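Side-chain contacts in dihydrodipicolinate synthase (Methanocaldococcus jannaschii DSM 2661, PDB 2YXG), which probably condenses pyruvate with aspartate semialdehyde through a Schiff base to give 4-hydroxy-tetrahydrodipicolinate, a step of lysine biosynthesis: residues Phe29-Gly34 against Asp64-Arg69; Ser36-Val41 against Glu60-Val65. All coordinates share one frame; numbering follows the deposited sequence.

Interaction 1: Phe29-Gly34 against Asp64-Arg69; sequences FLIENG and DVVNGR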
loop_
_atom_site.group_PDB
_atom_site.type_symbol
_atom_site.label_atom_id
_atom_site.label_comp_id
_atom_site.label_asym_id
_atom_site.label_seq_id
_atom_site.Cartn_x
_atom_site.Cartn_y
_atom_site.Cartn_z
ATOM N N PHE A 29 -19.764 -34.879 -4.561
ATOM C CA PHE A 29 -19.233 -34.714 -3.209
ATOM C C PHE A 29 -19.718 -33.414 -2.519
ATOM O O PHE A 29 -20.130 -33.428 -1.381
ATOM C CB PHE A 29 -17.708 -34.775 -3.193
ATOM C CG PHE A 29 -17.094 -34.480 -1.847
ATOM C CD1 PHE A 29 -17.266 -35.359 -0.765
ATOM C CD2 PHE A 29 -16.303 -33.351 -1.663
ATOM C CE1 PHE A 29 -16.633 -35.105 0.530
ATOM C CE2 PHE A 29 -15.670 -33.086 -0.417
ATOM C CZ PHE A 29 -15.843 -33.967 0.684
ATOM N N LEU A 30 -19.679 -32.297 -3.221
ATOM C CA LEU A 30 -20.067 -31.025 -2.615
ATOM C C LEU A 30 -21.581 -30.949 -2.418
ATOM O O LEU A 30 -22.075 -30.457 -1.389
ATOM C CB LEU A 30 -19.596 -29.912 -3.512
ATOM C CG LEU A 30 -18.084 -29.956 -3.793
ATOM C CD1 LEU A 30 -17.666 -28.988 -4.951
ATOM C CD2 LEU A 30 -17.231 -29.690 -2.499
ATOM N N ILE A 31 -22.320 -31.424 -3.416
ATOM C CA ILE A 31 -23.798 -31.471 -3.303
ATOM C C ILE A 31 -24.221 -32.351 -2.124
ATOM O O ILE A 31 -25.067 -31.915 -1.357
ATOM C CB ILE A 31 -24.517 -31.877 -4.631
ATOM C CG1 ILE A 31 -24.156 -30.898 -5.777
ATOM C CG2 ILE A 31 -26.099 -32.029 -4.407
ATOM C CD1 ILE A 31 -24.786 -31.247 -7.158
ATOM N N GLU A 32 -23.611 -33.535 -1.987
ATOM C CA GLU A 32 -23.896 -34.481 -0.873
ATOM C C GLU A 32 -23.767 -33.704 0.434
ATOM O O GLU A 32 -24.515 -33.900 1.390
ATOM C CB GLU A 32 -22.881 -35.690 -0.796
ATOM C CG GLU A 32 -22.789 -36.754 -1.988
ATOM C CD GLU A 32 -21.429 -37.643 -2.044
ATOM O OE1 GLU A 32 -20.723 -37.829 -1.009
ATOM O OE2 GLU A 32 -21.062 -38.162 -3.151
ATOM N N ASN A 33 -22.784 -32.807 0.469
ATOM C CA ASN A 33 -22.435 -32.159 1.707
ATOM C C ASN A 33 -23.159 -30.851 1.972
ATOM O O ASN A 33 -22.799 -30.107 2.902
ATOM C CB ASN A 33 -20.914 -32.089 1.845
ATOM C CG ASN A 33 -20.337 -33.462 2.175
ATOM O OD1 ASN A 33 -19.797 -34.190 1.311
ATOM N ND2 ASN A 33 -20.523 -33.859 3.415
ATOM N N GLY A 34 -24.184 -30.565 1.157
ATOM C CA GLY A 34 -25.108 -29.498 1.519
ATOM C C GLY A 34 -24.807 -28.108 1.010
ATOM O O GLY A 34 -25.482 -27.168 1.416
ATOM N N ASP A 64 -24.921 -30.047 -16.484
ATOM C CA ASP A 64 -25.472 -31.389 -16.752
ATOM C C ASP A 64 -25.422 -32.279 -15.484
ATOM O O ASP A 64 -26.404 -32.965 -15.128
ATOM C CB ASP A 64 -24.715 -32.071 -17.941
ATOM C CG ASP A 64 -24.972 -31.378 -19.371
ATOM O OD1 ASP A 64 -25.717 -30.364 -19.536
ATOM O OD2 ASP A 64 -24.409 -31.885 -20.390
ATOM N N VAL A 65 -24.264 -32.292 -14.812
ATOM C CA VAL A 65 -24.104 -33.123 -13.655
ATOM C C VAL A 65 -24.970 -32.579 -12.551
ATOM O O VAL A 65 -25.682 -33.331 -11.885
ATOM C CB VAL A 65 -22.645 -33.137 -13.145
ATOM C CG1 VAL A 65 -22.591 -33.770 -11.697
ATOM C CG2 VAL A 65 -21.717 -33.834 -14.157
ATOM N N VAL A 66 -24.906 -31.277 -12.330
ATOM C CA VAL A 66 -25.719 -30.694 -11.279
ATOM C C VAL A 66 -27.191 -30.958 -11.520
ATOM O O VAL A 66 -27.915 -31.339 -10.573
ATOM C CB VAL A 66 -25.486 -29.184 -11.083
ATOM C CG1 VAL A 66 -26.598 -28.592 -10.218
ATOM C CG2 VAL A 66 -24.058 -28.909 -10.487
ATOM N N ASN A 67 -27.633 -30.756 -12.767
ATOM C CA ASN A 67 -29.005 -31.138 -13.129
ATOM C C ASN A 67 -30.029 -30.506 -12.196
ATOM O O ASN A 67 -30.896 -31.198 -11.706
ATOM C CB ASN A 67 -29.200 -32.683 -13.062
ATOM C CG ASN A 67 -30.404 -33.179 -13.927
ATOM O OD1 ASN A 67 -30.962 -34.239 -13.660
ATOM N ND2 ASN A 67 -30.790 -32.405 -14.947
ATOM N N GLY A 68 -29.916 -29.197 -11.971
ATOM C CA GLY A 68 -30.869 -28.441 -11.188
ATOM C C GLY A 68 -30.923 -28.719 -9.685
ATOM O O GLY A 68 -31.755 -28.117 -9.000
ATOM N N ARG A 69 -30.058 -29.590 -9.156
ATOM C CA ARG A 69 -30.096 -29.867 -7.712
ATOM C C ARG A 69 -29.650 -28.654 -6.883
ATOM O O ARG A 69 -30.218 -28.371 -5.819
ATOM C CB ARG A 69 -29.216 -31.045 -7.351
ATOM C CG ARG A 69 -29.865 -32.395 -7.588
ATOM C CD ARG A 69 -28.857 -33.522 -7.333
ATOM N NE ARG A 69 -27.821 -33.494 -8.363
ATOM C CZ ARG A 69 -26.642 -34.100 -8.252
ATOM N NH1 ARG A 69 -26.340 -34.799 -7.162
ATOM N NH2 ARG A 69 -25.772 -34.025 -9.252
#
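Two neighbouring outer helices of a TIM barrel meet here near their C-terminal ends, where I31 of helix 20-32 reaches across to V66, the last residue of helix 52-66, and to R69, just past the turn that follows it. The contact is small, and I31 supplies all of the first helix's share. Its longer branch is fully extended (chi2 178°), which carries CD1 over the middle of the R69 guanidinium, 3.5 Å above the plane of that group. The two side chains cross at about a right angle, and the other branch of I31 brings CG2 to 3.9 Å from R69 NH1. The same I31 CD1 also meets V66 CG2 at 4.1 Å, so one methyl touches both an aliphatic neighbour and the flat face of a cation.

The guanidinium is held in place for this by its own segment. After V66 the chain makes a type I' turn through N67 and G68, both with positive phi, and a bend at chi3 (-68°) folds the arginine back toward the helix end. There R69 NH2 donates to V65 O at 2.7 Å; the acceptor lies close to the guanidinium plane, but the donor comes from above the carbonyl plane, not along a lone pair. R69 NE donates to V66 O at 3.1 Å. The oxygen of V66 also accepts R69 N, the two donors arriving on opposite faces of its carbonyl plane. Two bonds from the side chain thus fix the rotation of the group, and its positive charge probably also suits the negative end of the helix dipole. Around the contact, V65 and V66 rest on I27, one turn earlier on helix 20-32. An arginine after a type I' turn thus bonds the last carbonyls of its own helix, while an adjacent helix of the beta/alpha barrel packs on its guanidinium face.

Interaction 2: Ser36-Val41 against Glu60-Val65; sequences SGIVAV and EKVVDV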
loop_
_atom_site.group_PDB
_atom_site.type_symbol
_atom_site.label_atom_id
_atom_site.label_comp_id
_atom_site.label_asym_id
_atom_site.label_seq_id
_atom_site.Cartn_x
_atom_site.Cartn_y
_atom_site.Cartn_z
ATOM N N SER A 36 -24.973 -24.748 -1.339
ATOM C CA SER A 36 -26.121 -24.106 -2.048
ATOM C C SER A 36 -25.996 -24.076 -3.574
ATOM O O SER A 36 -26.989 -23.963 -4.308
ATOM C CB SER A 36 -26.292 -22.662 -1.606
ATOM O OG SER A 36 -26.601 -22.609 -0.255
ATOM N N GLY A 37 -24.771 -24.126 -4.052
ATOM C CA GLY A 37 -24.506 -23.967 -5.459
ATOM C C GLY A 37 -23.019 -24.127 -5.738
ATOM O O GLY A 37 -22.201 -24.284 -4.811
ATOM N N ILE A 38 -22.694 -24.076 -7.029
ATOM C CA ILE A 38 -21.360 -24.296 -7.511
ATOM C C ILE A 38 -20.955 -23.155 -8.451
ATOM O O ILE A 38 -21.707 -22.770 -9.328
ATOM C CB ILE A 38 -21.284 -25.696 -8.205
ATOM C CG1 ILE A 38 -21.429 -26.778 -7.106
ATOM C CG2 ILE A 38 -20.016 -25.846 -9.050
ATOM C CD1 ILE A 38 -20.979 -28.187 -7.478
ATOM N N VAL A 39 -19.751 -22.639 -8.235
ATOM C CA VAL A 39 -19.151 -21.672 -9.096
ATOM C C VAL A 39 -18.137 -22.358 -10.041
ATOM O O VAL A 39 -17.085 -22.825 -9.584
ATOM C CB VAL A 39 -18.511 -20.528 -8.271
ATOM C CG1 VAL A 39 -17.992 -19.444 -9.177
ATOM C CG2 VAL A 39 -19.519 -19.959 -7.282
ATOM N N ALA A 40 -18.462 -22.419 -11.347
ATOM C CA ALA A 40 -17.578 -23.083 -12.315
ATOM C C ALA A 40 -16.691 -22.121 -13.060
ATOM O O ALA A 40 -17.122 -21.028 -13.467
ATOM C CB ALA A 40 -18.386 -23.926 -13.354
ATOM N N VAL A 41 -15.459 -22.584 -13.295
ATOM C CA VAL A 41 -14.482 -21.890 -14.124
ATOM C C VAL A 41 -14.285 -20.401 -13.728
ATOM O O VAL A 41 -14.316 -19.524 -14.602
ATOM C CB VAL A 41 -14.771 -22.044 -15.669
ATOM C CG1 VAL A 41 -14.752 -23.497 -16.112
ATOM C CG2 VAL A 41 -16.065 -21.413 -16.087
ATOM N N GLU A 60 -20.680 -26.635 -19.268
ATOM C CA GLU A 60 -21.608 -27.641 -19.792
ATOM C C GLU A 60 -21.614 -28.864 -18.888
ATOM O O GLU A 60 -22.681 -29.336 -18.479
ATOM C CB GLU A 60 -21.150 -28.043 -21.203
ATOM C CG GLU A 60 -22.300 -28.389 -22.172
ATOM C CD GLU A 60 -21.946 -29.489 -23.189
ATOM O OE1 GLU A 60 -20.919 -30.215 -23.013
ATOM O OE2 GLU A 60 -22.705 -29.638 -24.171
ATOM N N LYS A 61 -20.424 -29.380 -18.544
ATOM C CA LYS A 61 -20.382 -30.573 -17.694
ATOM C C LYS A 61 -21.016 -30.273 -16.316
ATOM O O LYS A 61 -21.819 -31.069 -15.766
ATOM C CB LYS A 61 -18.970 -31.118 -17.587
ATOM C CG LYS A 61 -18.837 -32.358 -16.668
ATOM C CD LYS A 61 -19.199 -33.662 -17.454
ATOM C CE LYS A 61 -19.441 -34.855 -16.504
ATOM N NZ LYS A 61 -19.631 -36.130 -17.260
ATOM N N VAL A 62 -20.728 -29.078 -15.793
ATOM C CA VAL A 62 -21.258 -28.712 -14.469
ATOM C C VAL A 62 -22.816 -28.605 -14.453
ATOM O O VAL A 62 -23.489 -29.136 -13.541
ATOM C CB VAL A 62 -20.590 -27.414 -13.939
ATOM C CG1 VAL A 62 -21.187 -27.019 -12.587
ATOM C CG2 VAL A 62 -19.080 -27.664 -13.774
ATOM N N VAL A 63 -23.356 -27.879 -15.428
ATOM C CA VAL A 63 -24.831 -27.774 -15.595
ATOM C C VAL A 63 -25.473 -29.169 -15.637
ATOM O O VAL A 63 -26.397 -29.430 -14.868
ATOM C CB VAL A 63 -25.218 -26.955 -16.849
ATOM C CG1 VAL A 63 -26.724 -27.111 -17.207
ATOM C CG2 VAL A 63 -24.871 -25.510 -16.663
ATOM N N ASP A 64 -24.921 -30.047 -16.484
ATOM C CA ASP A 64 -25.472 -31.389 -16.752
ATOM C C ASP A 64 -25.422 -32.279 -15.484
ATOM O O ASP A 64 -26.404 -32.965 -15.128
ATOM C CB ASP A 64 -24.715 -32.071 -17.941
ATOM C CG ASP A 64 -24.972 -31.378 -19.371
ATOM O OD1 ASP A 64 -25.717 -30.364 -19.536
ATOM O OD2 ASP A 64 -24.409 -31.885 -20.390
ATOM N N VAL A 65 -24.264 -32.292 -14.812
ATOM C CA VAL A 65 -24.104 -33.123 -13.655
ATOM C C VAL A 65 -24.970 -32.579 -12.551
ATOM O O VAL A 65 -25.682 -33.331 -11.885
ATOM C CB VAL A 65 -22.645 -33.137 -13.145
ATOM C CG1 VAL A 65 -22.591 -33.770 -11.697
ATOM C CG2 VAL A 65 -21.717 -33.834 -14.157
#
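This is a buried, wholly apolar strand-to-helix contact inside a beta-alpha-beta unit of the TIM barrel: I38 and A40 of strand 37-40 pack against V62 of helix 52-66, the helix that leads the chain on to strand 71-75. The alternation of the strand decides which residues take part. I38 and A40 direct their side chains toward the helix, whereas V39 between them points away from it and packs on I73 of the adjoining strand. No hydrogen bond joins the two segments; the strand spends backbone bonding on its sheet neighbours instead, I38 pairing with Q71 and I73, and V39 with P7.

V62 alone makes the contact from the helix segment. The backbones come nearest at A40 and V62, whose CA atoms are 7.1 Å apart, consistent with the small side chain of A40. Next to it the bulkier I38 crosses the valine obliquely and meets it with its short branch. I27 of helix 20-32 touches both I38 and V62, and so does I9, while V62 leans on V72 as well; these residues belong to the layer between the barrel wall and the helices. With chi1 of V62 at 178°, its two methyls are divided between the strand residues: V62 CG1 lies 3.9 Å from I38 CG2, and V62 CG2 lies 3.8 Å from A40 CB.

In the fold
Interactions 1 and 2 illustrate how one outer helix of a barrel can contact both the strand wall and a neighbouring helix. Their segments on and after helix 52-66 overlap at D64 and V65, but interaction 2 uses V62, whereas interaction 1 brings V66 and the following R69 against helix 20-32. The centres lie about 8 Å apart, and the segments touch directly, L30 CD1 lying 4.2 Å from I38 CD1. Interaction 1 is away from the annotated sites. Interaction 2 is closer: the side chain of I38 is about 9 Å from that of I201, and that of A40 about 10 Å from that of T44, both predicted to bind pyruvate.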